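Local coordinates for CRISPR-associated protein, Cse1 family (Acidimicrobium ferrooxidans, PDB 4H3T) that probably serves as the large Cse1 subunit of a type I-E CRISPR Cascade complex, which in relatives helps recognise invading DNA, at residues M8-S13 with F102-K107; P54-L59 with W163-H168; F112-L117 with G262-L267; L155-A160 with D274-P279; T177-N182 with L282-D287. The protein carries 1 engineered substitution. All coordinates share one frame; numbering follows the deposited sequence.

Contact 1: residues M8-S13 with F102-K107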
# COMPACT_ATOMS: atom_id res chain seq x y z
N MSE A 8 30.98 -5.42 -18.17
CA MSE A 8 29.91 -4.58 -17.69
C MSE A 8 29.57 -4.93 -16.22
O MSE A 8 29.36 -6.09 -15.89
CB MSE A 8 28.66 -4.76 -18.56
CG MSE A 8 28.91 -4.32 -19.99
SE MSE A 8 27.35 -4.62 -21.04
CE MSE A 8 27.54 -6.49 -21.33
N HIS A 9 29.58 -3.92 -15.36
CA HIS A 9 29.28 -3.99 -13.95
C HIS A 9 28.42 -2.82 -13.52
O HIS A 9 28.53 -1.73 -14.11
CB HIS A 9 30.59 -3.97 -13.14
CG HIS A 9 31.45 -5.16 -13.39
ND1 HIS A 9 31.00 -6.45 -13.13
CD2 HIS A 9 32.69 -5.24 -13.94
CE1 HIS A 9 31.99 -7.26 -13.47
NE2 HIS A 9 33.01 -6.59 -14.00
N PHE A 10 27.57 -3.04 -12.51
CA PHE A 10 26.75 -1.97 -11.89
C PHE A 10 26.47 -2.41 -10.46
O PHE A 10 25.54 -3.18 -10.17
CB PHE A 10 25.48 -1.65 -12.70
CG PHE A 10 24.75 -0.42 -12.24
CD1 PHE A 10 25.20 0.85 -12.59
CD2 PHE A 10 23.64 -0.52 -11.40
CE1 PHE A 10 24.51 1.99 -12.17
CE2 PHE A 10 22.94 0.62 -11.00
CZ PHE A 10 23.40 1.86 -11.35
N ASP A 11 27.35 -1.98 -9.57
CA ASP A 11 27.33 -2.35 -8.16
C ASP A 11 26.28 -1.49 -7.44
O ASP A 11 26.49 -0.30 -7.20
CB ASP A 11 28.75 -2.21 -7.54
CG ASP A 11 28.90 -2.57 -6.06
OD1 ASP A 11 27.89 -2.76 -5.39
OD2 ASP A 11 30.01 -2.63 -5.58
N LEU A 12 25.20 -2.13 -7.03
CA LEU A 12 24.06 -1.47 -6.37
C LEU A 12 24.40 -0.97 -4.98
O LEU A 12 23.67 -0.14 -4.42
CB LEU A 12 22.87 -2.44 -6.32
CG LEU A 12 22.31 -2.94 -7.66
CD1 LEU A 12 21.22 -3.97 -7.40
CD2 LEU A 12 21.81 -1.80 -8.50
N SER A 13 25.48 -1.45 -4.40
CA SER A 13 25.90 -0.89 -3.11
C SER A 13 26.62 0.46 -3.26
O SER A 13 26.72 1.17 -2.27
CB SER A 13 26.80 -1.86 -2.35
OG SER A 13 28.13 -1.90 -2.86
N PHE A 102 25.83 -7.88 -5.11
CA PHE A 102 25.08 -6.69 -5.47
C PHE A 102 25.40 -6.15 -6.85
O PHE A 102 24.98 -5.05 -7.17
CB PHE A 102 25.31 -5.59 -4.43
CG PHE A 102 24.50 -5.86 -3.20
CD1 PHE A 102 23.16 -5.50 -3.14
CD2 PHE A 102 25.06 -6.49 -2.10
CE1 PHE A 102 22.40 -5.81 -2.02
CE2 PHE A 102 24.30 -6.81 -0.99
CZ PHE A 102 22.97 -6.44 -0.95
N ASP A 103 26.06 -6.93 -7.70
CA ASP A 103 26.35 -6.50 -9.07
C ASP A 103 25.16 -6.93 -9.96
O ASP A 103 24.87 -8.12 -10.17
CB ASP A 103 27.75 -7.02 -9.52
CG ASP A 103 28.20 -6.66 -10.95
OD1 ASP A 103 27.53 -5.83 -11.61
OD2 ASP A 103 29.20 -7.22 -11.41
N LEU A 104 24.49 -5.92 -10.54
CA LEU A 104 23.38 -6.16 -11.45
C LEU A 104 23.77 -6.98 -12.70
O LEU A 104 22.92 -7.68 -13.26
CB LEU A 104 22.80 -4.80 -11.92
CG LEU A 104 21.39 -4.80 -12.48
CD1 LEU A 104 20.36 -5.17 -11.41
CD2 LEU A 104 21.06 -3.44 -13.10
N PHE A 105 25.02 -6.87 -13.16
CA PHE A 105 25.49 -7.57 -14.35
C PHE A 105 26.59 -8.58 -14.05
O PHE A 105 27.33 -8.95 -14.96
CB PHE A 105 25.96 -6.56 -15.41
CG PHE A 105 24.94 -5.46 -15.68
CD1 PHE A 105 23.61 -5.76 -15.94
CD2 PHE A 105 25.32 -4.12 -15.64
CE1 PHE A 105 22.69 -4.75 -16.22
CE2 PHE A 105 24.42 -3.12 -15.98
CZ PHE A 105 23.10 -3.43 -16.26
N SER A 106 26.64 -9.13 -12.83
CA SER A 106 27.60 -10.18 -12.50
C SER A 106 27.36 -11.37 -13.42
O SER A 106 26.21 -11.70 -13.70
CB SER A 106 27.47 -10.62 -11.05
OG SER A 106 28.21 -11.81 -10.81
N LYS A 107 28.41 -11.99 -13.92
CA LYS A 107 28.23 -13.17 -14.79
C LYS A 107 27.86 -14.43 -13.97
O LYS A 107 27.24 -15.33 -14.49
CB LYS A 107 29.48 -13.41 -15.66
CG LYS A 107 29.43 -12.57 -16.97
CD LYS A 107 30.33 -13.08 -18.09
CE LYS A 107 31.75 -12.57 -18.04
NZ LYS A 107 32.56 -13.12 -19.17
O HOH W 1 29.84 -8.69 -16.09
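Both D103 and D11 hold CG anti to the backbone N (chi1 180° for D103), and in each the carboxylate leans forward over the residues that follow, while H9 keeps CG beside its backbone N, which brings ND1 to D103. H9 ND1 donates to D103 OD2 at 2.6 Å, on the syn lone pair of that oxygen and close to the imidazole plane, although ring and carboxylate are turned 53° apart. The other oxygen, D103 OD1, is met from above the carboxylate plane by F10 N at 2.9 Å, nearly straight at 172°, and by F105 N at 3.1 Å. One carboxylate thus grips a side chain and two backbone amides. Beyond it, L104 N reaches F10 O at 3.0 Å and L12 N reaches F102 O at 2.9 Å. F10 CB lies 3.7 Å from F105 CE2, and a water joins M8 O to F105 O. D11 OD1 accepts from both S13 N and S13 OG, while OD2 forms a salt bridge with R99. An alanine in place of D103 would remove all three carboxylate bonds and would probably loosen both the H9 ring and the turn that begins here. The geometry is that of two irregular segments running in nearly opposite directions, joined by a single bridge at D11 and D103, with an Asx turn at each aspartate and a type I beta turn from D103 to S106.

Contact 2: residues P54-L59 with W163-H168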
# COMPACT_ATOMS: atom_id res chain seq x y z
N PRO A 54 6.76 0.45 -1.70
CA PRO A 54 6.74 -0.72 -0.77
C PRO A 54 7.84 -1.73 -1.10
O PRO A 54 8.48 -2.32 -0.24
CB PRO A 54 5.34 -1.33 -1.02
CG PRO A 54 4.55 -0.28 -1.64
CD PRO A 54 5.45 0.64 -2.37
N ALA A 55 8.11 -1.91 -2.39
CA ALA A 55 9.12 -2.89 -2.83
C ALA A 55 10.51 -2.48 -2.41
O ALA A 55 11.25 -3.30 -1.82
CB ALA A 55 9.02 -3.08 -4.35
N LEU A 56 10.85 -1.21 -2.61
CA LEU A 56 12.18 -0.70 -2.26
C LEU A 56 12.30 -0.54 -0.73
O LEU A 56 13.35 -0.83 -0.19
CB LEU A 56 12.45 0.63 -2.94
CG LEU A 56 12.64 0.58 -4.51
CD1 LEU A 56 12.77 1.98 -5.05
CD2 LEU A 56 13.80 -0.35 -4.87
N LEU A 57 11.23 -0.20 -0.04
CA LEU A 57 11.25 -0.07 1.44
C LEU A 57 11.54 -1.42 2.06
O LEU A 57 12.41 -1.52 2.91
CB LEU A 57 9.97 0.51 1.99
CG LEU A 57 9.83 0.55 3.55
CD1 LEU A 57 10.90 1.41 4.18
CD2 LEU A 57 8.49 1.03 3.95
N ARG A 58 10.83 -2.48 1.61
CA ARG A 58 11.05 -3.82 2.13
C ARG A 58 12.44 -4.35 1.81
O ARG A 58 13.05 -4.95 2.66
CB ARG A 58 9.97 -4.77 1.67
CG ARG A 58 8.69 -4.43 2.37
CD ARG A 58 7.47 -4.96 1.75
NE ARG A 58 7.37 -6.42 1.78
CZ ARG A 58 6.60 -7.14 2.58
NH1 ARG A 58 5.95 -6.58 3.60
NH2 ARG A 58 6.49 -8.45 2.40
N LEU A 59 12.98 -4.03 0.65
CA LEU A 59 14.36 -4.41 0.34
C LEU A 59 15.34 -3.81 1.34
O LEU A 59 16.27 -4.45 1.83
CB LEU A 59 14.73 -3.94 -1.09
CG LEU A 59 16.26 -3.99 -1.43
CD1 LEU A 59 16.67 -5.37 -1.52
CD2 LEU A 59 16.54 -3.33 -2.80
N TRP A 163 12.97 -1.61 -11.36
CA TRP A 163 11.88 -2.42 -11.85
C TRP A 163 12.05 -3.91 -11.59
O TRP A 163 11.04 -4.63 -11.48
CB TRP A 163 11.62 -2.19 -13.29
CG TRP A 163 11.03 -0.84 -13.54
CD1 TRP A 163 11.59 0.17 -14.27
CD2 TRP A 163 9.75 -0.38 -13.15
NE1 TRP A 163 10.72 1.24 -14.34
CE2 TRP A 163 9.64 0.97 -13.57
CE3 TRP A 163 8.74 -0.91 -12.32
CZ2 TRP A 163 8.49 1.73 -13.34
CZ3 TRP A 163 7.62 -0.15 -12.08
CH2 TRP A 163 7.52 1.17 -12.56
N LEU A 164 13.29 -4.37 -11.49
CA LEU A 164 13.61 -5.75 -11.16
C LEU A 164 13.12 -6.09 -9.74
O LEU A 164 12.47 -7.10 -9.56
CB LEU A 164 15.11 -5.94 -11.29
CG LEU A 164 15.73 -7.24 -10.88
CD1 LEU A 164 15.17 -8.39 -11.71
CD2 LEU A 164 17.24 -7.16 -11.05
N VAL A 165 13.37 -5.19 -8.77
CA VAL A 165 12.95 -5.32 -7.41
C VAL A 165 11.44 -5.29 -7.36
O VAL A 165 10.82 -6.14 -6.73
CB VAL A 165 13.58 -4.23 -6.52
CG1 VAL A 165 13.00 -4.32 -5.09
CG2 VAL A 165 15.11 -4.41 -6.47
N GLU A 166 10.84 -4.42 -8.13
CA GLU A 166 9.39 -4.33 -8.16
C GLU A 166 8.76 -5.55 -8.77
O GLU A 166 7.71 -5.99 -8.28
CB GLU A 166 8.97 -3.04 -8.92
CG GLU A 166 7.47 -2.69 -8.88
CD GLU A 166 6.59 -3.23 -9.99
OE1 GLU A 166 7.07 -4.10 -10.75
OE2 GLU A 166 5.39 -2.85 -10.06
N ARG A 167 9.33 -6.11 -9.86
CA ARG A 167 8.66 -7.18 -10.58
C ARG A 167 8.60 -8.48 -9.79
O ARG A 167 7.67 -9.23 -9.96
CB ARG A 167 9.32 -7.39 -11.95
CG ARG A 167 8.54 -8.31 -12.85
CD ARG A 167 7.08 -7.95 -13.02
NE ARG A 167 6.62 -8.44 -14.31
CZ ARG A 167 6.68 -7.78 -15.45
NH1 ARG A 167 6.33 -8.37 -16.59
NH2 ARG A 167 7.14 -6.53 -15.47
N HIS A 168 9.60 -8.76 -8.97
CA HIS A 168 9.55 -9.96 -8.13
C HIS A 168 8.39 -9.95 -7.14
O HIS A 168 7.86 -11.02 -6.78
CB HIS A 168 10.82 -10.12 -7.33
CG HIS A 168 11.93 -10.76 -8.06
ND1 HIS A 168 11.91 -12.10 -8.34
CD2 HIS A 168 13.03 -10.20 -8.64
CE1 HIS A 168 13.06 -12.35 -8.97
NE2 HIS A 168 13.74 -11.22 -9.21
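V165 points toward helix 54-59 and divides its two methyls between different neighbours. With CG1 anti to the backbone N (chi1 175°), that methyl is directed at A55 and L56, and CG2, beside the backbone N, is directed at L59. V165 CG1 lies 3.8 Å from A55 O and 4.1 Å from L56 CD2; the side chains of V165 and L56 cross at about a right angle. V165 CG2 meets L59 CD2 at 4.1 Å, again with the side chains roughly perpendicular, so the valine is touched by branch tips and not alongside a chain. L56 and L59 arrive by different routes: L56 has CG beside the backbone N, L59 has CG anti to it (chi1 167°), yet each presents CD2. A55, with only a methyl to offer, allows the closest backbone approach, its CB standing 4.0 Å from E166 CA. The carboxylate of E166 leads away from this interface and is held by T51 through OE2. All five touching residues are buried, and the contact across these segments is apolar, with 178 Å² covered. L59 also packs on W237, and L164 of the second helix packs on I265. With the axes of the two segments 9.0 Å apart at closest approach and 96° between their directions, this is near-perpendicular helix-helix packing between parts of helices 52-68 and 157-170, in the protein interior.

Contact 3: residues F112-L117 with G262-L267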
# COMPACT_ATOMS: atom_id res chain seq x y z
N PHE A 112 19.27 -10.39 -8.02
CA PHE A 112 17.86 -10.72 -8.22
C PHE A 112 17.60 -11.37 -9.57
O PHE A 112 16.45 -11.35 -10.11
CB PHE A 112 16.99 -9.46 -7.99
CG PHE A 112 16.56 -9.18 -6.57
CD1 PHE A 112 17.33 -9.60 -5.49
CD2 PHE A 112 15.33 -8.59 -6.31
CE1 PHE A 112 16.87 -9.41 -4.17
CE2 PHE A 112 14.91 -8.36 -5.00
CZ PHE A 112 15.72 -8.69 -3.95
N GLN A 113 18.67 -12.03 -10.14
CA GLN A 113 18.58 -12.66 -11.45
C GLN A 113 19.11 -14.06 -11.43
O GLN A 113 19.77 -14.48 -10.46
CB GLN A 113 19.34 -11.81 -12.48
CG GLN A 113 18.71 -10.45 -12.75
CD GLN A 113 19.72 -9.57 -13.39
OE1 GLN A 113 20.04 -9.74 -14.57
NE2 GLN A 113 20.43 -8.81 -12.59
N VAL A 114 18.89 -14.76 -12.55
CA VAL A 114 19.41 -16.11 -12.85
C VAL A 114 20.38 -15.93 -14.00
O VAL A 114 19.97 -15.60 -15.11
CB VAL A 114 18.29 -17.09 -13.19
CG1 VAL A 114 18.89 -18.47 -13.53
CG2 VAL A 114 17.28 -17.17 -12.04
N ALA A 115 21.67 -16.17 -13.75
CA ALA A 115 22.71 -15.90 -14.72
C ALA A 115 22.57 -16.63 -16.07
O ALA A 115 22.96 -16.09 -17.12
CB ALA A 115 24.06 -16.29 -14.14
N ASP A 116 22.16 -17.88 -16.03
CA ASP A 116 22.11 -18.67 -17.28
C ASP A 116 20.69 -18.84 -17.76
O ASP A 116 20.42 -19.78 -18.46
CB ASP A 116 22.74 -20.07 -16.99
CG ASP A 116 24.20 -19.98 -16.56
OD1 ASP A 116 25.01 -19.37 -17.32
OD2 ASP A 116 24.53 -20.48 -15.46
N LEU A 117 19.75 -18.04 -17.29
CA LEU A 117 18.35 -18.19 -17.69
C LEU A 117 18.17 -18.13 -19.22
O LEU A 117 18.67 -17.23 -19.85
CB LEU A 117 17.47 -17.14 -17.09
CG LEU A 117 15.95 -17.47 -16.95
CD1 LEU A 117 15.70 -18.64 -16.00
CD2 LEU A 117 15.20 -16.26 -16.43
N GLY A 262 10.10 -14.03 -6.34
CA GLY A 262 8.80 -14.43 -6.87
C GLY A 262 8.80 -14.67 -8.37
O GLY A 262 7.84 -15.24 -8.90
N ARG A 263 9.85 -14.22 -9.05
CA ARG A 263 10.05 -14.43 -10.48
C ARG A 263 11.48 -14.99 -10.71
O ARG A 263 12.24 -15.22 -9.76
CB ARG A 263 9.82 -13.10 -11.25
CG ARG A 263 8.36 -12.54 -11.13
CD ARG A 263 7.45 -13.38 -11.94
NE ARG A 263 6.04 -12.95 -11.91
CZ ARG A 263 5.11 -13.36 -11.05
NH1 ARG A 263 5.43 -14.16 -10.04
NH2 ARG A 263 3.86 -12.97 -11.19
N ARG A 264 11.72 -15.38 -11.95
CA ARG A 264 13.00 -15.76 -12.49
C ARG A 264 13.25 -14.80 -13.65
O ARG A 264 12.53 -14.81 -14.67
CB ARG A 264 13.06 -17.22 -12.92
CG ARG A 264 12.93 -18.19 -11.76
CD ARG A 264 14.03 -18.06 -10.70
NE ARG A 264 13.85 -19.10 -9.68
CZ ARG A 264 13.17 -18.99 -8.56
NH1 ARG A 264 12.69 -17.82 -8.18
NH2 ARG A 264 13.06 -20.04 -7.74
N ILE A 265 14.23 -13.94 -13.47
CA ILE A 265 14.48 -12.84 -14.41
C ILE A 265 15.93 -12.78 -14.80
O ILE A 265 16.82 -13.01 -14.00
CB ILE A 265 14.02 -11.49 -13.76
CG1 ILE A 265 12.51 -11.54 -13.34
CG2 ILE A 265 14.30 -10.33 -14.69
CD1 ILE A 265 12.00 -10.30 -12.68
N ARG A 266 16.16 -12.40 -16.04
CA ARG A 266 17.51 -12.14 -16.53
C ARG A 266 17.48 -10.89 -17.37
O ARG A 266 16.65 -10.81 -18.32
CB ARG A 266 18.05 -13.33 -17.34
CG ARG A 266 19.45 -13.09 -17.91
CD ARG A 266 19.98 -14.36 -18.53
NE ARG A 266 21.27 -14.11 -19.16
CZ ARG A 266 21.93 -14.97 -19.92
NH1 ARG A 266 21.40 -16.15 -20.22
NH2 ARG A 266 23.11 -14.64 -20.44
N LEU A 267 18.34 -9.91 -17.02
CA LEU A 267 18.54 -8.67 -17.82
C LEU A 267 19.61 -8.96 -18.86
O LEU A 267 20.54 -9.71 -18.58
CB LEU A 267 19.00 -7.49 -16.98
CG LEU A 267 18.14 -7.11 -15.79
CD1 LEU A 267 18.82 -6.01 -14.97
CD2 LEU A 267 16.74 -6.68 -16.17
O HOH W 2 15.50 -13.88 -10.80
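The tight part of this contact lies where Q113 and V114 meet strand 263-267. V114 N donates to I265 O at 3.1 Å, in the plane of that carbonyl, and Q113 CA comes equally near the same oxygen as a CA-H...O contact. Q113, extended beyond CG, carries OE1 to L267 N at 3.0 Å, the amide lying above the carbonyl plane of the side chain. Q113 crosses L267 at about a right angle, and its NE2 is held by the carbonyls of L104 and F111, so both ends of the amide are fixed. A water bridges F112 O and I265 N. On the buried flank V114 CG2 touches R264 CD at 3.6 Å, while L117 CD2 reaches R264 O at 3.5 Å.

The looser side is the turn at A115 and D116, the latter exposed. Here R266, fully extended from CG to NE with CG anti to the backbone N, runs out beneath the turn. Its NH1 donates to L117 O at 3.0 Å, near the guanidinium plane, and A115 O sits 3.2 Å from R266 CZ, over one face and without a hydrogen bond. D116 OD1 stays 5.6 Å from R266 NH1, so any attraction is probably modest. An alanine in place of R266 would lose the bond to L117 O and the flat group under A115 O, and would probably leave the turn less well held. The arrangement is a type I beta turn, V114 to L117, in a loop laid against a strand of the mixed beta-sheet.

Contact 4: residues L155-A160 with D274-P279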
# COMPACT_ATOMS: atom_id res chain seq x y z
N LEU A 155 16.41 0.59 -21.02
CA LEU A 155 16.49 1.10 -19.66
C LEU A 155 17.92 1.41 -19.28
O LEU A 155 18.85 0.73 -19.70
CB LEU A 155 15.89 0.07 -18.67
CG LEU A 155 14.39 -0.31 -18.88
CD1 LEU A 155 13.92 -1.33 -17.84
CD2 LEU A 155 13.48 0.90 -18.80
N SER A 156 18.11 2.39 -18.40
CA SER A 156 19.40 2.55 -17.77
C SER A 156 19.58 1.42 -16.74
O SER A 156 18.58 0.82 -16.27
CB SER A 156 19.48 3.91 -17.04
OG SER A 156 18.57 3.87 -15.96
N PRO A 157 20.82 1.13 -16.31
CA PRO A 157 21.00 0.14 -15.21
C PRO A 157 20.17 0.48 -13.94
O PRO A 157 19.53 -0.39 -13.39
CB PRO A 157 22.52 0.16 -14.97
CG PRO A 157 23.10 0.56 -16.31
CD PRO A 157 22.12 1.64 -16.80
N ALA A 158 20.13 1.75 -13.50
CA ALA A 158 19.36 2.16 -12.31
C ALA A 158 17.85 1.89 -12.50
O ALA A 158 17.22 1.39 -11.56
CB ALA A 158 19.58 3.64 -12.03
N GLU A 159 17.28 2.21 -13.69
CA GLU A 159 15.85 1.95 -13.95
C GLU A 159 15.57 0.48 -13.92
O GLU A 159 14.56 0.03 -13.36
CB GLU A 159 15.37 2.49 -15.32
CG GLU A 159 15.36 4.01 -15.44
CD GLU A 159 15.30 4.60 -16.84
OE1 GLU A 159 15.80 3.99 -17.81
OE2 GLU A 159 14.83 5.74 -16.94
N ALA A 160 16.47 -0.30 -14.53
CA ALA A 160 16.25 -1.75 -14.62
C ALA A 160 16.31 -2.36 -13.23
O ALA A 160 15.50 -3.22 -12.92
CB ALA A 160 17.27 -2.42 -15.53
N ASP A 274 29.99 4.53 -24.64
CA ASP A 274 30.43 4.40 -23.25
C ASP A 274 29.30 4.01 -22.27
O ASP A 274 29.60 3.70 -21.11
CB ASP A 274 31.11 5.71 -22.76
CG ASP A 274 30.48 7.02 -23.20
OD1 ASP A 274 29.26 7.22 -22.91
OD2 ASP A 274 31.19 7.83 -23.85
N ALA A 275 28.02 4.01 -22.73
CA ALA A 275 26.89 3.74 -21.86
C ALA A 275 26.52 2.28 -21.82
O ALA A 275 26.50 1.65 -22.84
CB ALA A 275 25.69 4.54 -22.34
N ILE A 276 26.17 1.77 -20.66
CA ILE A 276 25.60 0.45 -20.52
C ILE A 276 24.11 0.68 -20.44
O ILE A 276 23.67 1.51 -19.64
CB ILE A 276 26.13 -0.31 -19.28
CG1 ILE A 276 27.67 -0.49 -19.31
CG2 ILE A 276 25.40 -1.69 -19.17
CD1 ILE A 276 28.22 -0.84 -17.83
N VAL A 277 23.33 -0.03 -21.24
CA VAL A 277 21.88 0.05 -21.17
C VAL A 277 21.35 -1.37 -21.14
O VAL A 277 22.11 -2.32 -21.39
CB VAL A 277 21.25 0.89 -22.31
CG1 VAL A 277 21.81 2.31 -22.25
CG2 VAL A 277 21.52 0.26 -23.67
N VAL A 278 20.06 -1.49 -20.88
CA VAL A 278 19.37 -2.79 -20.84
C VAL A 278 18.24 -2.77 -21.87
O VAL A 278 17.18 -2.30 -21.56
CB VAL A 278 18.82 -3.14 -19.42
CG1 VAL A 278 18.21 -4.53 -19.40
CG2 VAL A 278 19.90 -3.03 -18.35
N PRO A 279 18.44 -3.30 -23.07
CA PRO A 279 17.35 -3.28 -24.09
C PRO A 279 16.41 -4.51 -24.03
O PRO A 279 15.34 -4.50 -24.62
CB PRO A 279 18.11 -3.27 -25.41
CG PRO A 279 19.37 -3.91 -25.12
CD PRO A 279 19.71 -3.72 -23.67
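Two backbone bonds make the first shell: V278 N donates to L155 O at 2.8 Å, in the plane of that carbonyl, and L155 N donates to V278 O at 3.0 Å, from well above the carbonyl plane. Around this pair a few side-chain atoms meet. P157 brings CD to 3.2 Å from I276 O, and its CG touches I276 CG2. One turn into the helix, A160 CB meets V278 CG2 at 3.9 Å; V278 has CG1 anti to the backbone N (chi1 -176°), which leaves CG2 beside that N and facing the alanine. Together the two bonds form one antiparallel hydrogen-bonded pair, a single bridge that attaches the residue just ahead of the N-cap of helix 157-170 to strand 275-289.

The next shell sets the course of the chain at the helix start. S156 is the N-cap, and its OG, between the backbone N and the carbonyl carbon (chi1 67°), accepts from E159 N at 3.1 Å. In return E159 OE1 accepts from S156 N at 2.9 Å, with an angle of 172°, completing a capping box. Further out, P157 packs on F10 and I276 on F105, while the backbone of V277 is bonded to E270 in the adjacent strand.

Contact 5: residues T177-N182 with L282-D287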
# COMPACT_ATOMS: atom_id res chain seq x y z
N THR A 177 6.01 -16.99 -19.63
CA THR A 177 7.10 -17.44 -20.52
C THR A 177 7.81 -18.61 -19.86
O THR A 177 8.22 -18.47 -18.70
CB THR A 177 8.12 -16.24 -20.69
OG1 THR A 177 7.46 -15.12 -21.26
CG2 THR A 177 9.31 -16.57 -21.52
N GLY A 178 7.93 -19.74 -20.54
CA GLY A 178 8.58 -20.89 -19.97
C GLY A 178 10.09 -20.74 -19.97
O GLY A 178 10.67 -20.30 -20.96
N ALA A 179 10.74 -21.21 -18.91
CA ALA A 179 12.19 -21.21 -18.83
C ALA A 179 12.72 -22.61 -19.12
O ALA A 179 12.18 -23.62 -18.62
CB ALA A 179 12.66 -20.76 -17.45
N LYS A 180 13.83 -22.67 -19.86
CA LYS A 180 14.51 -23.93 -20.10
C LYS A 180 15.02 -24.47 -18.76
O LYS A 180 15.52 -23.70 -17.94
CB LYS A 180 15.67 -23.71 -21.06
CG LYS A 180 16.41 -24.98 -21.47
CD LYS A 180 17.58 -24.61 -22.40
CE LYS A 180 18.10 -25.80 -23.18
NZ LYS A 180 19.08 -25.40 -24.23
N GLY A 181 14.83 -25.76 -18.53
CA GLY A 181 15.23 -26.40 -17.28
C GLY A 181 14.15 -26.39 -16.20
O GLY A 181 14.37 -26.92 -15.11
N ASN A 182 12.98 -25.79 -16.48
CA ASN A 182 11.89 -25.84 -15.53
C ASN A 182 10.98 -26.99 -16.00
O ASN A 182 10.29 -26.83 -17.01
CB ASN A 182 11.16 -24.54 -15.47
CG ASN A 182 9.92 -24.58 -14.62
OD1 ASN A 182 9.64 -25.54 -13.91
ND2 ASN A 182 9.10 -23.57 -14.73
N LEU A 282 14.28 -11.33 -19.87
CA LEU A 282 13.54 -12.59 -19.83
C LEU A 282 12.87 -12.66 -18.45
O LEU A 282 13.55 -12.51 -17.43
CB LEU A 282 14.46 -13.79 -20.10
CG LEU A 282 13.84 -15.21 -20.02
CD1 LEU A 282 12.61 -15.38 -20.90
CD2 LEU A 282 14.84 -16.24 -20.43
N ILE A 283 11.55 -12.83 -18.41
CA ILE A 283 10.77 -12.82 -17.14
C ILE A 283 9.92 -14.06 -17.11
O ILE A 283 9.03 -14.20 -17.94
CB ILE A 283 9.89 -11.57 -17.01
CG1 ILE A 283 10.69 -10.29 -17.19
CG2 ILE A 283 9.15 -11.53 -15.70
CD1 ILE A 283 9.79 -9.05 -17.26
N CYS A 284 10.14 -14.89 -16.10
CA CYS A 284 9.54 -16.21 -15.91
C CYS A 284 9.01 -16.34 -14.52
O CYS A 284 9.34 -15.56 -13.62
CB CYS A 284 10.56 -17.30 -16.20
SG CYS A 284 11.31 -17.19 -17.84
N ALA A 285 8.23 -17.40 -14.31
CA ALA A 285 7.65 -17.67 -13.00
C ALA A 285 8.68 -18.01 -11.95
O ALA A 285 9.64 -18.69 -12.25
CB ALA A 285 6.67 -18.82 -13.12
N GLY A 286 8.46 -17.56 -10.73
CA GLY A 286 9.36 -17.92 -9.62
C GLY A 286 8.60 -18.53 -8.46
O GLY A 286 7.57 -19.21 -8.62
N ASP A 287 9.16 -18.37 -7.27
CA ASP A 287 8.65 -19.03 -6.11
C ASP A 287 7.37 -18.42 -5.58
O ASP A 287 7.18 -17.22 -5.58
CB ASP A 287 9.68 -19.03 -4.97
CG ASP A 287 10.96 -19.78 -5.25
OD1 ASP A 287 10.89 -20.84 -5.93
OD2 ASP A 287 12.05 -19.29 -4.81
O HOH W 3 7.37 -19.34 -16.40
O HOH W 4 7.17 -13.31 -19.30
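Most of the direct contact is van der Waals, and T177 leads it. With OG1 beside the backbone N (chi1 -61°), its CG2 lies anti to that N and meets L282 CD1 at 3.6 Å, the two side chains crossing obliquely. T177 CB also rests 3.5 Å from I283 O. C284 has SG beside its backbone N (chi1 -55°), which turns the sulphur toward the loop: A179 CB touches C284 SG at 3.8 Å, and T177 O lies 3.5 Å from C284 SG. Water supplies the polar links. One molecule lies 2.6 Å from T177 O and accepts from A285 N at 3.0 Å; a second donates to I283 O at 2.5 Å and lies 2.7 Å from T177 OG1. One water thus joins backbone to backbone, the other the T177 hydroxyl to the strand's backbone. Within the loop, N182 N closes onto A179 O, and G181 sits at backbone angles where a CB would collide with the preceding carbonyl. On its other side the strand pairs with 263-272, C284 with R264 and L282 with R266, while the backbone of G178 is bonded to A120 and that of K180 to E118. The loop carries a type II beta turn, A179 to N182, and passes across strand 282-285, joined to this strand of the mixed sheet by water bridges.

Strands 263-272 and 275-289, neighbours in one mixed sheet, connect contacts 3, 4 and 5. Contacts 3 and 5 are closest, centres about 8 Å apart, and share strand pairing: R264 O lies 2.8 Å from C284 N. Contacts 2 and 4 both use helix 157-170, their centres about 18 Å apart. From contact 2, H168 NE2 reaches F112 O of contact 3 at 2.9 Å, a probable hydrogen bond. Contact 1 joins contact 3 through L104 O and Q113 NE2, 2.8 Å apart, and meets contact 4 where F105 CE2 lies 3.6 Å from I276 CG2. A glycerol, probably from crystallisation, is hydrogen-bonded to F112 N and Q113 O in contact 3.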